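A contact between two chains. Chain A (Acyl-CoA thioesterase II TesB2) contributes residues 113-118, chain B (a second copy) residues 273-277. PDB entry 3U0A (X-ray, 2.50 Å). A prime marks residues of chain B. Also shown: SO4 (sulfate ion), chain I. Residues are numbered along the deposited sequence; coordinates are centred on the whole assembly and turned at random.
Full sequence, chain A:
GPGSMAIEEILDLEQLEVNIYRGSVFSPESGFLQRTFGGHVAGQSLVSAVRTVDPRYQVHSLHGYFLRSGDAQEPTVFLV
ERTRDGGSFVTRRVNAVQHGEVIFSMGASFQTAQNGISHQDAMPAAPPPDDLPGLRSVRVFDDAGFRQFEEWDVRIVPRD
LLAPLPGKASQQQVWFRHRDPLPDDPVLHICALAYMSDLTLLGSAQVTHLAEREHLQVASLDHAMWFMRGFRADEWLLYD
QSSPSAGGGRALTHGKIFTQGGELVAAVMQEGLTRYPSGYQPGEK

Chain A (113-118) AQNGIS
Chain B, residues 273-277: LTRYP

How do the two stretches meet? Residues 113-118 of chain A run without regular helix or strand, mostly extended, across a chain B strand that includes Leu273′ to Arg275′. The direction from CA of Gln114 to CA of Ile117 lies 110° from that running from CA of Thr274′ to CA of Tyr276′, so the segments cross rather than run side by side. Register is set where CA of Gly116 comes 4.3 Å from CA of Arg275′. Ala113, at phi/psi -71/117, leads in without touching the chain B stretch.

What does Gln114 hold? Its backbone is extended (-142/-171), CB points toward chain B, and the side chain follows m, then t, with chi3 at -59°. This brings Gln114 OE1 to 2.9 Å from Arg275′ NH1, which donates a hydrogen bond at 150°. Arg275′ leaves its backbone sideways, but chi1 t, chi2 t, chi3 p and chi4 -166° carry its guanidinium back to the glutamine. The amide oxygen lies at the guanidinium edge, near its plane. A sulfate, probably from the crystallisation liquor, also lies at the guanidinium edge, on the side of NH1 and NH2: its O2 accepts from Arg275′ NH1 at 2.8 Å and from Arg275′ NH2 at 2.9 Å.

Why does Asn115 matter when its side chain points sideways? Its backbone, at -133/161, makes the hydrogen bond; the side chain has chi1 m and chi2 106°. Tyr276′ N donates to Asn115 O at 3.0 Å and 152°, while Arg275′ CA approaches the same oxygen at 3.3 Å in a CA-H...O contact. Water 1 adds a second link, accepting from Asn115 N at 3.0 Å and donating to Tyr276′ O at 3.0 Å.

What does glycine permit at position 116? Fully extended at -180/179, Gly116 places CA 3.2 Å from Thr274′ O in a CA-H...O contact; an ideal CB would clash, 2.2 Å from Thr274′ O. The same CA sits 4.0 Å from the centroid of the Tyr276′ ring, 10° off its normal, a CH-pi contact over the face. Tyr276′ (-77/141, chi1 m, chi2 -30°) points toward chain A to offer that face.

How does Ile117 close the contact? At -49/151, with chi1 p and chi2 t, it is buried, and its CG1 packs 3.3 Å from OG1 of Thr274′, whose chi1 is p. Ile117 CG2 lies 4.5 Å from Tyr276′ CE1. Water 2 lies 2.7 Å from Ile117 O and hydrogen-bonds Thr274′ OG1 at 3.2 Å. Ser118 (-125/132, chi1 -105°) then leaves the contact.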

# COMPACT_ATOMS: atom_id res chain seq x y z
N ALA A 113 8.65 -20.27 -3.70
CA ALA A 113 8.85 -20.12 -5.14
C ALA A 113 7.75 -20.87 -5.87
O ALA A 113 7.63 -22.07 -5.71
CB ALA A 113 10.23 -20.63 -5.56
N GLN A 114 6.93 -20.15 -6.61
CA GLN A 114 5.87 -20.76 -7.40
C GLN A 114 5.74 -20.03 -8.74
O GLN A 114 6.56 -19.18 -9.06
CB GLN A 114 4.56 -20.72 -6.60
CG GLN A 114 4.74 -21.11 -5.14
CD GLN A 114 3.44 -21.32 -4.39
OE1 GLN A 114 2.59 -20.41 -4.29
NE2 GLN A 114 3.27 -22.53 -3.83
N ASN A 115 4.70 -20.35 -9.52
CA ASN A 115 4.58 -19.85 -10.90
C ASN A 115 3.20 -19.27 -11.22
O ASN A 115 2.22 -19.56 -10.54
CB ASN A 115 4.94 -20.99 -11.89
CG ASN A 115 6.26 -21.68 -11.53
OD1 ASN A 115 6.27 -22.83 -11.02
ND2 ASN A 115 7.39 -20.97 -11.75
N GLY A 116 3.15 -18.47 -12.27
CA GLY A 116 1.94 -17.77 -12.63
C GLY A 116 2.07 -16.92 -13.86
O GLY A 116 3.12 -16.88 -14.50
N ILE A 117 0.99 -16.27 -14.25
CA ILE A 117 1.05 -15.32 -15.34
C ILE A 117 2.21 -14.35 -15.15
O ILE A 117 2.60 -14.04 -14.01
CB ILE A 117 -0.22 -14.50 -15.44
CG1 ILE A 117 -0.54 -13.83 -14.10
CG2 ILE A 117 -1.35 -15.41 -15.87
CD1 ILE A 117 -1.77 -12.95 -14.12
N SER A 118 2.74 -13.88 -16.28
CA SER A 118 3.90 -12.97 -16.33
C SER A 118 3.61 -11.70 -17.11
O SER A 118 3.11 -11.78 -18.21
CB SER A 118 5.06 -13.65 -17.03
OG SER A 118 6.00 -14.03 -16.08
N LEU B 273 -3.10 -13.61 -5.51
CA LEU B 273 -2.65 -14.89 -6.05
C LEU B 273 -3.08 -15.08 -7.51
O LEU B 273 -4.23 -14.91 -7.82
CB LEU B 273 -3.25 -16.02 -5.22
CG LEU B 273 -2.79 -17.47 -5.42
CD1 LEU B 273 -1.43 -17.68 -4.75
CD2 LEU B 273 -3.86 -18.43 -4.90
N THR B 274 -2.13 -15.37 -8.39
CA THR B 274 -2.45 -15.71 -9.79
C THR B 274 -1.60 -16.87 -10.26
O THR B 274 -0.65 -16.68 -11.03
CB THR B 274 -2.28 -14.51 -10.72
OG1 THR B 274 -0.90 -14.13 -10.83
CG2 THR B 274 -3.04 -13.36 -10.19
N ARG B 275 -1.94 -18.06 -9.81
CA ARG B 275 -0.98 -19.16 -9.74
C ARG B 275 -1.36 -20.33 -10.62
O ARG B 275 -2.52 -20.74 -10.65
CB ARG B 275 -0.91 -19.66 -8.30
CG ARG B 275 0.20 -20.64 -7.98
CD ARG B 275 0.36 -20.76 -6.46
NE ARG B 275 -0.85 -21.28 -5.84
CZ ARG B 275 -1.12 -21.25 -4.54
NH1 ARG B 275 -0.27 -20.70 -3.68
NH2 ARG B 275 -2.26 -21.76 -4.09
N TYR B 276 -0.37 -20.86 -11.34
CA TYR B 276 -0.51 -22.14 -12.03
C TYR B 276 -0.41 -23.26 -11.01
O TYR B 276 0.36 -23.12 -10.05
CB TYR B 276 0.57 -22.37 -13.10
CG TYR B 276 0.60 -21.37 -14.23
CD1 TYR B 276 -0.56 -20.72 -14.66
CD2 TYR B 276 1.79 -21.06 -14.86
CE1 TYR B 276 -0.53 -19.79 -15.69
CE2 TYR B 276 1.84 -20.13 -15.88
CZ TYR B 276 0.68 -19.51 -16.31
OH TYR B 276 0.77 -18.59 -17.35
N PRO B 277 -1.23 -24.33 -11.16
CA PRO B 277 -1.09 -25.57 -10.42
C PRO B 277 0.31 -26.13 -10.50
O PRO B 277 1.16 -25.56 -11.20
CB PRO B 277 -2.10 -26.47 -11.13
CG PRO B 277 -3.24 -25.54 -11.39
CD PRO B 277 -2.62 -24.19 -11.65
S SO4 I . -2.01 -22.46 -0.47
O1 SO4 I . -3.31 -23.03 -0.96
O2 SO4 I . -1.71 -21.22 -1.29
O3 SO4 I . -2.13 -22.03 0.96
O4 SO4 I . -0.98 -23.57 -0.56
O HOH W 1 3.16 -22.80 -8.92
O HOH W 2 2.21 -14.83 -11.45